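Local coordinates for polysaccharide biosynthesis protein CapD (PDB 6BWC), which probably catalyses an NADP-dependent step on UDP-N-acetylglucosamine that leads towards CMP-pseudaminic acid, the sugar donor linked to flagellin glycosylation, at residues C[33-41]-C[71-79]; C[195-205]-C[229-240]. The protein carries 2 engineered substitutions. One frame throughout, in Å; residues are numbered along the deposited sequence.

Interaction 1 (C[33-41]-C[71-79]); sequences KVVRVFSRS and RVFSAMENI. With NAP (NADP nicotinamide-adenine-dinucleotide phosphate), chain N.
R36 NH1 is gripped by two backbone carbonyls, A75 O at 2.5 Å and, more weakly, E77 O at 3.4 Å. The contact belongs to the Rossmann fold: strand 34-39, in the parallel part of the large sheet, lies beneath helix 69-75, and strand and helix segment 71-75 run nearly antiparallel, where their axes come within 10.6 Å. An arginine suits this place because carbonyls collect at the C-terminal end of a helix, where the partial negative charge would also draw a cation. Its donor meets A75 O from above the carbonyl plane. NH2 makes a salt bridge to E77 OE2 (3.2 Å), approached from above the carboxylate plane, with guanidinium and carboxylate planes 27° apart, and it adds a weak bond to E77 O. The carboxylate has a second duty, since E77 OE1 bonds to S159 of a neighbouring subunit. I79 lays CD1 over one face of the guanidinium, offset toward its rim, so the charged group has an apolar cover there.

Two residues along the strand, F38 turns its ring the same way, its CG anti to the backbone N (chi1 -169°). CD1 rests on A75 CB at 3.6 Å, a methyl small enough to let helix and strand come close. R71 O lies at the ring edge, while R71 CG and V72 CG2 pack near CZ; the guanidinium of R71 departs to I63 O. Beyond the strand, S39, R40 and S41 hold the phosphate P2B on the adenosine ribose, which fits a preference for NADP. S39 OG donates to O1X (2.8 Å), and S41 N also reaches that oxygen. R40 lies against the adenine, N7A over its guanidinium face, while NE points almost straight at O2X (3.0 Å, 179°) and NH2 bonds to O3X at 3.0 Å.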
loop_
_atom_site.group_PDB
_atom_site.type_symbol
_atom_site.label_atom_id
_atom_site.label_comp_id
_atom_site.label_asym_id
_atom_site.label_seq_id
_atom_site.Cartn_x
_atom_site.Cartn_y
_atom_site.Cartn_z
ATOM N N LYS C 33 -33.240 0.207 13.864
ATOM C CA LYS C 33 -33.540 0.190 12.451
ATOM C C LYS C 33 -32.872 -0.990 11.774
ATOM O O LYS C 33 -33.548 -1.779 11.116
ATOM C CB LYS C 33 -33.152 1.475 11.731
ATOM C CG LYS C 33 -33.570 1.448 10.246
ATOM C CD LYS C 33 -33.913 2.828 9.691
ATOM C CE LYS C 33 -34.926 2.762 8.555
ATOM N NZ LYS C 33 -35.469 4.123 8.272
ATOM N N VAL C 34 -31.557 -1.088 11.951
ATOM C CA VAL C 34 -30.773 -2.218 11.460
ATOM C C VAL C 34 -29.640 -2.462 12.432
ATOM O O VAL C 34 -29.203 -1.534 13.094
ATOM C CB VAL C 34 -30.230 -1.970 10.028
ATOM C CG1 VAL C 34 -29.123 -0.924 10.000
ATOM C CG2 VAL C 34 -29.729 -3.250 9.414
ATOM N N VAL C 35 -29.208 -3.714 12.532
ATOM C CA VAL C 35 -27.964 -4.088 13.198
ATOM C C VAL C 35 -27.133 -4.773 12.144
ATOM O O VAL C 35 -27.646 -5.632 11.441
ATOM C CB VAL C 35 -28.181 -5.112 14.342
ATOM C CG1 VAL C 35 -26.864 -5.406 15.073
ATOM C CG2 VAL C 35 -29.237 -4.611 15.331
ATOM N N ARG C 36 -25.865 -4.416 12.029
ATOM C CA ARG C 36 -24.970 -5.076 11.100
ATOM C C ARG C 36 -24.012 -5.998 11.849
ATOM O O ARG C 36 -23.570 -5.674 12.950
ATOM C CB ARG C 36 -24.214 -4.022 10.309
ATOM C CG ARG C 36 -25.148 -3.122 9.487
ATOM C CD ARG C 36 -24.409 -2.252 8.468
ATOM N NE ARG C 36 -25.272 -1.210 7.886
ATOM C CZ ARG C 36 -24.840 -0.086 7.306
ATOM N NH1 ARG C 36 -23.547 0.193 7.215
ATOM N NH2 ARG C 36 -25.689 0.803 6.831
ATOM N N VAL C 37 -23.741 -7.169 11.268
ATOM C CA VAL C 37 -22.736 -8.128 11.775
ATOM C C VAL C 37 -21.533 -8.129 10.807
ATOM O O VAL C 37 -21.710 -8.362 9.607
ATOM C CB VAL C 37 -23.319 -9.558 11.900
ATOM C CG1 VAL C 37 -22.249 -10.579 12.205
ATOM C CG2 VAL C 37 -24.342 -9.618 13.009
ATOM N N PHE C 38 -20.332 -7.873 11.352
ATOM C CA PHE C 38 -19.075 -7.758 10.595
ATOM C C PHE C 38 -18.038 -8.778 11.103
ATOM O O PHE C 38 -17.483 -8.625 12.182
ATOM C CB PHE C 38 -18.539 -6.341 10.728
ATOM C CG PHE C 38 -17.394 -6.018 9.799
ATOM C CD1 PHE C 38 -17.594 -5.225 8.686
ATOM C CD2 PHE C 38 -16.097 -6.474 10.053
ATOM C CE1 PHE C 38 -16.529 -4.892 7.849
ATOM C CE2 PHE C 38 -15.036 -6.155 9.208
ATOM C CZ PHE C 38 -15.247 -5.360 8.115
ATOM N N SER C 39 -17.773 -9.795 10.296
ATOM C CA SER C 39 -16.974 -10.947 10.656
ATOM C C SER C 39 -16.270 -11.359 9.371
ATOM O O SER C 39 -16.795 -11.097 8.282
ATOM C CB SER C 39 -17.923 -12.045 11.175
ATOM O OG SER C 39 -17.491 -13.384 10.937
ATOM N N ARG C 40 -15.105 -11.998 9.464
ATOM C CA ARG C 40 -14.428 -12.509 8.260
ATOM C C ARG C 40 -15.031 -13.789 7.709
ATOM O O ARG C 40 -15.052 -13.995 6.527
ATOM C CB ARG C 40 -12.976 -12.815 8.548
ATOM C CG ARG C 40 -12.171 -11.654 9.076
ATOM C CD ARG C 40 -10.861 -12.188 9.610
ATOM N NE ARG C 40 -11.101 -13.097 10.727
ATOM C CZ ARG C 40 -10.168 -13.801 11.365
ATOM N NH1 ARG C 40 -8.883 -13.700 11.022
ATOM N NH2 ARG C 40 -10.538 -14.610 12.367
ATOM N N SER C 41 -15.489 -14.658 8.591
ATOM C CA SER C 41 -15.750 -16.049 8.238
ATOM C C SER C 41 -17.208 -16.280 7.780
ATOM O O SER C 41 -18.144 -16.137 8.575
ATOM C CB SER C 41 -15.398 -16.928 9.440
ATOM O OG SER C 41 -15.064 -18.236 9.042
ATOM N N ARG C 71 -13.142 -1.331 3.830
ATOM C CA ARG C 71 -14.304 -2.166 4.125
ATOM C C ARG C 71 -14.921 -1.878 5.497
ATOM O O ARG C 71 -16.127 -1.980 5.702
ATOM C CB ARG C 71 -13.909 -3.625 4.043
ATOM C CG ARG C 71 -15.028 -4.602 4.353
ATOM C CD ARG C 71 -16.300 -4.327 3.562
ATOM N NE ARG C 71 -17.044 -5.559 3.338
ATOM C CZ ARG C 71 -18.316 -5.634 2.952
ATOM N NH1 ARG C 71 -19.058 -4.545 2.762
ATOM N NH2 ARG C 71 -18.857 -6.840 2.765
ATOM N N VAL C 72 -14.066 -1.546 6.450
ATOM C CA VAL C 72 -14.509 -1.008 7.732
ATOM C C VAL C 72 -15.284 0.285 7.484
ATOM O O VAL C 72 -16.307 0.530 8.109
ATOM C CB VAL C 72 -13.298 -0.823 8.679
ATOM C CG1 VAL C 72 -13.655 -0.022 9.912
ATOM C CG2 VAL C 72 -12.822 -2.189 9.115
ATOM N N PHE C 73 -14.787 1.082 6.548
ATOM C CA PHE C 73 -15.411 2.324 6.140
ATOM C C PHE C 73 -16.867 2.156 5.714
ATOM O O PHE C 73 -17.756 2.808 6.281
ATOM C CB PHE C 73 -14.624 2.950 4.983
ATOM C CG PHE C 73 -15.113 4.295 4.608
ATOM C CD1 PHE C 73 -14.853 5.384 5.440
ATOM C CD2 PHE C 73 -15.878 4.475 3.447
ATOM C CE1 PHE C 73 -15.328 6.642 5.113
ATOM C CE2 PHE C 73 -16.351 5.731 3.108
ATOM C CZ PHE C 73 -16.081 6.817 3.948
ATOM N N SER C 74 -17.096 1.290 4.723
ATOM C CA SER C 74 -18.427 1.132 4.125
ATOM C C SER C 74 -19.406 0.388 4.992
ATOM O O SER C 74 -20.601 0.535 4.801
ATOM C CB SER C 74 -18.341 0.419 2.778
ATOM O OG SER C 74 -17.602 -0.791 2.888
ATOM N N ALA C 75 -18.914 -0.447 5.901
ATOM C CA ALA C 75 -19.748 -1.058 6.926
ATOM C C ALA C 75 -20.263 -0.030 7.887
ATOM O O ALA C 75 -21.350 -0.192 8.389
ATOM C CB ALA C 75 -18.968 -2.099 7.694
ATOM N N MET C 76 -19.469 0.999 8.171
ATOM C CA MET C 76 -19.900 2.110 9.055
ATOM C C MET C 76 -20.823 3.190 8.443
ATOM O O MET C 76 -21.259 4.109 9.147
ATOM C CB MET C 76 -18.678 2.813 9.672
ATOM C CG MET C 76 -17.988 2.001 10.742
ATOM S SD MET C 76 -16.773 2.994 11.598
ATOM C CE MET C 76 -15.825 1.663 12.332
ATOM N N GLU C 77 -21.097 3.102 7.155
ATOM C CA GLU C 77 -21.847 4.145 6.477
ATOM C C GLU C 77 -23.167 4.430 7.196
ATOM O O GLU C 77 -23.954 3.515 7.482
ATOM C CB GLU C 77 -22.054 3.787 5.004
ATOM C CG GLU C 77 -23.158 4.541 4.282
ATOM C CD GLU C 77 -24.523 3.851 4.354
ATOM O OE1 GLU C 77 -25.532 4.587 4.382
ATOM O OE2 GLU C 77 -24.614 2.595 4.356
ATOM N N ASN C 78 -23.350 5.713 7.523
ATOM C CA ASN C 78 -24.562 6.230 8.157
ATOM C C ASN C 78 -24.976 5.465 9.439
ATOM O O ASN C 78 -26.144 5.472 9.834
ATOM C CB ASN C 78 -25.678 6.334 7.087
ATOM C CG ASN C 78 -27.050 6.689 7.653
ATOM O OD1 ASN C 78 -27.246 7.755 8.221
ATOM N ND2 ASN C 78 -27.996 5.785 7.500
ATOM N N ILE C 79 -23.986 4.877 10.114
ATOM C CA ILE C 79 -24.209 4.127 11.352
ATOM C C ILE C 79 -23.996 4.993 12.579
ATOM O O ILE C 79 -23.197 5.928 12.565
ATOM C CB ILE C 79 -23.414 2.793 11.375
ATOM C CG1 ILE C 79 -24.424 1.679 11.130
ATOM C CG2 ILE C 79 -22.693 2.522 12.691
ATOM C CD1 ILE C 79 -23.816 0.401 10.658
HETATM P PA NAP N . -14.551 -14.521 19.809
HETATM O O1A NAP N . -15.661 -15.480 20.135
HETATM O O2A NAP N . -13.308 -15.114 19.240
HETATM O O5B NAP N . -15.085 -13.372 18.845
HETATM C C5B NAP N . -14.194 -12.762 17.908
HETATM C C4B NAP N . -15.004 -12.068 16.817
HETATM O O4B NAP N . -14.198 -11.268 15.954
HETATM C C3B NAP N . -15.640 -13.092 15.916
HETATM O O3B NAP N . -16.859 -12.490 15.491
HETATM C C2B NAP N . -14.633 -13.244 14.805
HETATM O O2B NAP N . -15.277 -13.834 13.695
HETATM C C1B NAP N . -14.173 -11.797 14.622
HETATM N N9A NAP N . -12.822 -11.493 14.039
HETATM C C8A NAP N . -11.592 -12.002 14.338
HETATM N N7A NAP N . -10.593 -11.422 13.588
HETATM C C5A NAP N . -11.191 -10.515 12.796
HETATM C C6A NAP N . -10.786 -9.543 11.750
HETATM N N6A NAP N . -9.508 -9.396 11.374
HETATM N N1A NAP N . -11.733 -8.785 11.172
HETATM C C2A NAP N . -13.033 -8.883 11.500
HETATM N N3A NAP N . -13.483 -9.742 12.429
HETATM C C4A NAP N . -12.639 -10.565 13.101
HETATM O O3 NAP N . -14.143 -13.603 21.073
HETATM P PN NAP N . -15.075 -13.146 22.318
HETATM O O1N NAP N . -16.493 -12.816 21.876
HETATM O O2N NAP N . -14.830 -14.081 23.462
HETATM O O5D NAP N . -14.334 -11.818 22.784
HETATM C C5D NAP N . -14.680 -10.598 22.177
HETATM C C4D NAP N . -13.760 -9.488 22.675
HETATM O O4D NAP N . -13.702 -9.575 24.106
HETATM C C3D NAP N . -12.304 -9.474 22.175
HETATM O O3D NAP N . -11.980 -8.144 21.764
HETATM C C2D NAP N . -11.466 -9.874 23.366
HETATM O O2D NAP N . -10.193 -9.220 23.392
HETATM C C1D NAP N . -12.344 -9.430 24.536
HETATM N N1N NAP N . -12.142 -10.179 25.782
HETATM C C2N NAP N . -12.619 -11.433 25.855
HETATM C C3N NAP N . -12.491 -12.231 26.977
HETATM C C7N NAP N . -12.992 -13.632 27.040
HETATM O O7N NAP N . -12.671 -14.319 28.012
HETATM N N7N NAP N . -13.744 -14.155 26.067
HETATM C C4N NAP N . -11.833 -11.668 28.183
HETATM C C5N NAP N . -11.343 -10.298 27.992
HETATM C C6N NAP N . -11.534 -9.596 26.815
HETATM P P2B NAP N . -14.439 -14.506 12.492
HETATM O O1X NAP N . -15.570 -15.225 11.783
HETATM O O2X NAP N . -13.918 -13.357 11.654
HETATM O O3X NAP N . -13.344 -15.388 13.137
#

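Interaction 2 (C[195-205]-C[229-240]); sequences VTDLSMSRFMM and LKMPVISLNDLS. With UD1 (uridine-diphosphate-N-acetylglucosamine), chain O.
An antiparallel strand pair in the small three-stranded sheet, 201-205 against 233-235, builds part of the UDP-sugar pocket, and its second strand runs directly into helix 236-251. R202 and I234 form the hydrogen-bonded pair: R202 N donates to I234 O and I234 N to R202 O, both at 2.8 Å. M204 N continues the ladder to P232 O, and L236 N, in the first turn of the helix, donates to M200 O at 3.1 Å. S235 is the N-cap, with OG accepting from D238 N and, weakly, from N237 N; a serine suits this spot because its short side chain can fold back onto amides that the helix leaves without partners.

Apolar contacts lie on both faces of the pair. Beside F203, V233 CG2 makes a CH-pi contact over the ring, 4.2 Å from its centroid, while M231 O lies at the ring edge and M231 CE touches F203 CB. On the face of R202, the flexible chain of M204 crosses I234 at about a right angle, its CB 3.8 Å from I234 CD1. Farther along, M205 CE meets L229 CD2 at 3.5 Å. At the other end, L198 packs its CB against the amide of N237 and sends CD2 to S240.

The pocket side carries the bound UDP-N-acetylglucosamine. T196 N donates to uracil O2 at 3.0 Å, and its OG1 lies close to both O2 and the ribose O2'. Methionine M200 brings its sulfur alongside that ribose, and L236 CD2 approaches O3B. R202 bends at chi2 (-79°), which swings its guanidinium off the sheet; NH1 is held by S201 O and K270 O, O3B lies over one face, and NE donates to diphosphate O2B at 2.9 Å.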
loop_
_atom_site.group_PDB
_atom_site.type_symbol
_atom_site.label_atom_id
_atom_site.label_comp_id
_atom_site.label_asym_id
_atom_site.label_seq_id
_atom_site.Cartn_x
_atom_site.Cartn_y
_atom_site.Cartn_z
ATOM N N VAL C 195 -3.722 -29.383 32.622
ATOM C CA VAL C 195 -3.665 -28.359 33.650
ATOM C C VAL C 195 -2.362 -27.578 33.484
ATOM O O VAL C 195 -1.284 -28.155 33.469
ATOM C CB VAL C 195 -3.838 -29.038 35.023
ATOM C CG1 VAL C 195 -2.916 -28.466 36.090
ATOM C CG2 VAL C 195 -5.311 -28.976 35.437
ATOM N N THR C 196 -2.470 -26.267 33.318
ATOM C CA THR C 196 -1.297 -25.400 33.207
ATOM C C THR C 196 -0.626 -25.330 34.587
ATOM O O THR C 196 0.475 -25.844 34.775
ATOM C CB THR C 196 -1.663 -23.972 32.696
ATOM O OG1 THR C 196 -2.755 -23.425 33.470
ATOM C CG2 THR C 196 -2.037 -23.985 31.174
ATOM N N ASP C 197 -1.308 -24.745 35.563
ATOM C CA ASP C 197 -0.715 -24.497 36.868
ATOM C C ASP C 197 -1.862 -24.155 37.817
ATOM O O ASP C 197 -2.448 -23.079 37.719
ATOM C CB ASP C 197 0.287 -23.352 36.720
ATOM C CG ASP C 197 0.933 -22.946 38.016
ATOM O OD1 ASP C 197 0.303 -23.058 39.091
ATOM O OD2 ASP C 197 2.088 -22.467 37.937
ATOM N N LEU C 198 -2.183 -25.070 38.728
ATOM C CA LEU C 198 -3.430 -24.986 39.507
ATOM C C LEU C 198 -3.500 -23.766 40.413
ATOM O O LEU C 198 -4.577 -23.236 40.689
ATOM C CB LEU C 198 -3.644 -26.266 40.326
ATOM C CG LEU C 198 -3.849 -27.517 39.470
ATOM C CD1 LEU C 198 -3.728 -28.804 40.277
ATOM C CD2 LEU C 198 -5.184 -27.439 38.737
ATOM N N SER C 199 -2.333 -23.301 40.833
ATOM C CA SER C 199 -2.202 -22.086 41.643
ATOM C C SER C 199 -2.675 -20.775 41.008
ATOM O O SER C 199 -2.767 -19.768 41.706
ATOM C CB SER C 199 -0.737 -21.912 42.069
ATOM O OG SER C 199 -0.262 -20.639 41.693
ATOM N N MET C 200 -2.899 -20.757 39.696
ATOM C CA MET C 200 -3.354 -19.549 39.000
ATOM C C MET C 200 -4.773 -19.169 39.452
ATOM O O MET C 200 -5.625 -20.039 39.704
ATOM C CB MET C 200 -3.345 -19.755 37.473
ATOM C CG MET C 200 -1.981 -19.947 36.834
ATOM S SD MET C 200 -2.163 -20.833 35.274
ATOM C CE MET C 200 -1.364 -19.665 34.190
ATOM N N SER C 201 -5.011 -17.871 39.554
ATOM C CA SER C 201 -6.289 -17.331 39.960
ATOM C C SER C 201 -6.719 -16.417 38.823
ATOM O O SER C 201 -5.864 -15.982 38.054
ATOM C CB SER C 201 -6.132 -16.573 41.290
ATOM O OG SER C 201 -5.265 -15.438 41.178
ATOM N N ARG C 202 -8.017 -16.132 38.698
ATOM C CA ARG C 202 -8.530 -15.321 37.586
ATOM C C ARG C 202 -9.816 -14.588 37.955
ATOM O O ARG C 202 -10.706 -15.188 38.574
ATOM C CB ARG C 202 -8.833 -16.228 36.376
ATOM C CG ARG C 202 -7.644 -16.786 35.575
ATOM C CD ARG C 202 -7.071 -15.759 34.608
ATOM N NE ARG C 202 -6.002 -16.320 33.772
ATOM C CZ ARG C 202 -4.710 -16.390 34.101
ATOM N NH1 ARG C 202 -4.265 -15.942 35.270
ATOM N NH2 ARG C 202 -3.846 -16.926 33.252
ATOM N N PHE C 203 -9.937 -13.316 37.563
ATOM C CA PHE C 203 -11.247 -12.624 37.585
ATOM C C PHE C 203 -12.125 -13.203 36.484
ATOM O O PHE C 203 -11.684 -13.267 35.344
ATOM C CB PHE C 203 -11.096 -11.126 37.329
ATOM C CG PHE C 203 -10.649 -10.336 38.521
ATOM C CD1 PHE C 203 -9.346 -9.866 38.626
ATOM C CD2 PHE C 203 -11.547 -10.032 39.537
ATOM C CE1 PHE C 203 -8.946 -9.123 39.727
ATOM C CE2 PHE C 203 -11.151 -9.288 40.639
ATOM C CZ PHE C 203 -9.854 -8.830 40.729
ATOM N N MET C 204 -13.347 -13.614 36.806
ATOM C CA MET C 204 -14.259 -14.218 35.826
ATOM C C MET C 204 -15.683 -13.617 35.887
ATOM O O MET C 204 -16.233 -13.415 36.979
ATOM C CB MET C 204 -14.313 -15.756 35.987
ATOM C CG MET C 204 -12.936 -16.435 36.008
ATOM S SD MET C 204 -12.749 -18.210 35.666
ATOM C CE MET C 204 -13.616 -18.425 34.140
ATOM N N MET C 205 -16.259 -13.340 34.707
ATOM C CA MET C 205 -17.587 -12.730 34.563
ATOM C C MET C 205 -18.493 -13.615 33.698
ATOM O O MET C 205 -18.017 -14.471 32.964
ATOM C CB MET C 205 -17.475 -11.294 34.001
ATOM C CG MET C 205 -17.063 -11.178 32.545
ATOM S SD MET C 205 -16.400 -9.561 32.032
ATOM C CE MET C 205 -17.785 -8.511 32.485
ATOM N N LEU C 229 -15.916 -4.034 35.724
ATOM C CA LEU C 229 -16.978 -4.606 36.521
ATOM C C LEU C 229 -16.365 -5.247 37.740
ATOM O O LEU C 229 -15.274 -5.803 37.646
ATOM C CB LEU C 229 -17.696 -5.653 35.678
ATOM C CG LEU C 229 -19.116 -6.041 36.075
ATOM C CD1 LEU C 229 -20.103 -4.869 35.950
ATOM C CD2 LEU C 229 -19.566 -7.223 35.210
ATOM N N LYS C 230 -17.039 -5.161 38.887
ATOM C CA LYS C 230 -16.547 -5.832 40.100
ATOM C C LYS C 230 -16.806 -7.297 39.825
ATOM O O LYS C 230 -17.949 -7.692 39.640
ATOM C CB LYS C 230 -17.281 -5.413 41.374
ATOM C CG LYS C 230 -17.512 -3.925 41.574
ATOM C CD LYS C 230 -16.835 -3.348 42.813
ATOM C CE LYS C 230 -17.716 -2.278 43.436
ATOM N NZ LYS C 230 -16.974 -1.176 44.077
ATOM N N MET C 231 -15.753 -8.098 39.756
ATOM C CA MET C 231 -15.907 -9.489 39.390
ATOM C C MET C 231 -15.328 -10.396 40.456
ATOM O O MET C 231 -14.395 -10.042 41.161
ATOM C CB MET C 231 -15.233 -9.775 38.052
ATOM C CG MET C 231 -15.796 -8.994 36.860
ATOM S SD MET C 231 -14.509 -8.388 35.739
ATOM C CE MET C 231 -13.863 -9.978 35.326
ATOM N N PRO C 232 -15.897 -11.584 40.581
ATOM C CA PRO C 232 -15.408 -12.549 41.537
ATOM C C PRO C 232 -14.160 -13.284 41.051
ATOM O O PRO C 232 -14.048 -13.626 39.865
ATOM C CB PRO C 232 -16.576 -13.521 41.638
ATOM C CG PRO C 232 -17.185 -13.481 40.273
ATOM C CD PRO C 232 -17.117 -12.047 39.897
ATOM N N VAL C 233 -13.252 -13.550 41.993
ATOM C CA VAL C 233 -12.020 -14.315 41.740
ATOM C C VAL C 233 -12.315 -15.796 41.715
ATOM O O VAL C 233 -13.151 -16.283 42.468
ATOM C CB VAL C 233 -10.939 -13.995 42.786
ATOM C CG1 VAL C 233 -9.880 -15.085 42.905
ATOM C CG2 VAL C 233 -10.294 -12.678 42.424
ATOM N N ILE C 234 -11.629 -16.503 40.820
ATOM C CA ILE C 234 -11.749 -17.938 40.750
ATOM C C ILE C 234 -10.384 -18.578 40.767
ATOM O O ILE C 234 -9.469 -18.135 40.072
ATOM C CB ILE C 234 -12.573 -18.355 39.551
ATOM C CG1 ILE C 234 -14.034 -18.026 39.889
ATOM C CG2 ILE C 234 -12.372 -19.835 39.233
ATOM C CD1 ILE C 234 -15.009 -18.216 38.754
ATOM N N SER C 235 -10.273 -19.604 41.617
ATOM C CA SER C 235 -9.109 -20.460 41.671
ATOM C C SER C 235 -9.254 -21.487 40.567
ATOM O O SER C 235 -10.356 -21.964 40.279
ATOM C CB SER C 235 -8.994 -21.150 43.027
ATOM O OG SER C 235 -8.313 -22.397 42.909
ATOM N N LEU C 236 -8.134 -21.818 39.942
ATOM C CA LEU C 236 -8.124 -22.819 38.891
ATOM C C LEU C 236 -8.109 -24.200 39.511
ATOM O O LEU C 236 -8.485 -25.168 38.853
ATOM C CB LEU C 236 -6.904 -22.631 37.982
ATOM C CG LEU C 236 -6.769 -23.583 36.791
ATOM C CD1 LEU C 236 -8.033 -23.572 35.941
ATOM C CD2 LEU C 236 -5.558 -23.200 35.970
ATOM N N ASN C 237 -7.654 -24.289 40.768
ATOM C CA ASN C 237 -7.664 -25.545 41.533
ATOM C C ASN C 237 -9.116 -25.986 41.694
ATOM O O ASN C 237 -9.491 -27.078 41.279
ATOM C CB ASN C 237 -6.965 -25.370 42.915
ATOM C CG ASN C 237 -6.181 -26.625 43.363
ATOM O OD1 ASN C 237 -6.541 -27.780 43.058
ATOM N ND2 ASN C 237 -5.099 -26.394 44.101
ATOM N N ASP C 238 -9.931 -25.092 42.251
ATOM C CA ASP C 238 -11.368 -25.336 42.438
ATOM C C ASP C 238 -11.976 -25.662 41.074
ATOM O O ASP C 238 -12.727 -26.646 40.944
ATOM C CB ASP C 238 -12.110 -24.136 43.091
ATOM C CG ASP C 238 -11.464 -23.647 44.420
ATOM O OD1 ASP C 238 -11.724 -22.474 44.790
ATOM O OD2 ASP C 238 -10.699 -24.413 45.064
ATOM N N LEU C 239 -11.621 -24.871 40.056
ATOM C CA LEU C 239 -12.199 -25.042 38.720
ATOM C C LEU C 239 -11.963 -26.426 38.114
ATOM O O LEU C 239 -12.898 -27.043 37.572
ATOM C CB LEU C 239 -11.685 -23.978 37.747
ATOM C CG LEU C 239 -12.141 -24.095 36.270
ATOM C CD1 LEU C 239 -13.651 -24.258 36.112
ATOM C CD2 LEU C 239 -11.684 -22.874 35.490
ATOM N N SER C 240 -10.721 -26.900 38.189
ATOM C CA SER C 240 -10.380 -28.181 37.598
ATOM C C SER C 240 -11.142 -29.275 38.327
ATOM O O SER C 240 -11.764 -30.116 37.679
ATOM C CB SER C 240 -8.876 -28.431 37.609
ATOM O OG SER C 240 -8.341 -28.221 38.893
HETATM C "C1'" UD1 O . -9.110 -15.182 28.671
HETATM C "C2'" UD1 O . -9.205 -14.482 27.326
HETATM C "C3'" UD1 O . -8.262 -13.283 27.248
HETATM C "C4'" UD1 O . -8.393 -12.371 28.464
HETATM C "C5'" UD1 O . -8.531 -13.151 29.787
HETATM C "C6'" UD1 O . -9.011 -12.211 30.900
HETATM C "C7'" UD1 O . -9.792 -16.257 25.723
HETATM C "C8'" UD1 O . -9.235 -17.321 24.799
HETATM N "N2'" UD1 O . -8.904 -15.407 26.248
HETATM O "O1'" UD1 O . -7.773 -15.597 28.904
HETATM O "O3'" UD1 O . -8.533 -12.561 26.030
HETATM O "O4'" UD1 O . -7.281 -11.500 28.558
HETATM O "O5'" UD1 O . -9.438 -14.269 29.678
HETATM O "O6'" UD1 O . -8.387 -12.511 32.151
HETATM O "O7'" UD1 O . -10.991 -16.245 25.997
HETATM N N1 UD1 O . -5.707 -23.522 31.250
HETATM C C2 UD1 O . -5.437 -24.892 31.547
HETATM N N3 UD1 O . -5.363 -25.787 30.549
HETATM C C4 UD1 O . -5.537 -25.426 29.261
HETATM C C5 UD1 O . -5.815 -24.123 28.934
HETATM C C6 UD1 O . -5.914 -23.183 29.949
HETATM O O2 UD1 O . -5.247 -25.282 32.713
HETATM O O4 UD1 O . -5.475 -26.259 28.343
HETATM C C1B UD1 O . -5.773 -22.502 32.318
HETATM C C2B UD1 O . -4.990 -21.215 32.048
HETATM O "O2'" UD1 O . -3.636 -21.307 32.470
HETATM C C3B UD1 O . -5.780 -20.143 32.773
HETATM C C4B UD1 O . -7.192 -20.685 32.707
HETATM O O4B UD1 O . -7.110 -22.083 32.436
HETATM O O3B UD1 O . -5.440 -19.974 34.154
HETATM C C5B UD1 O . -8.044 -20.019 31.639
HETATM O O5B UD1 O . -7.564 -20.211 30.299
HETATM P PA UD1 O . -8.505 -19.598 29.151
HETATM O O1A UD1 O . -8.138 -20.083 27.770
HETATM O O2A UD1 O . -9.984 -19.690 29.543
HETATM O O3A UD1 O . -8.392 -17.993 29.285
HETATM P PB UD1 O . -7.238 -16.933 29.694
HETATM O O1B UD1 O . -5.942 -17.292 28.997
HETATM O O2B UD1 O . -7.155 -16.621 31.183
#

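Overall arrangement
Each contact supplies part of a different ligand site. Interaction 1 sits in the Rossmann part of the chain, where the end of strand 34-39 receives the 2'-phosphate and adenine of NADP. Interaction 2 frames the uridine and diphosphate of UDP-N-acetylglucosamine. They lie on opposite sides of the chain's centre, about 36 Å between centres and about 20 Å between nearest atoms, so they do not touch. The M205 side chain of interaction 2 comes within about 6 Å of a bound NADP. K89 bonds to both ligands, NZ to NADP and its carbonyl oxygen to the UDP-sugar.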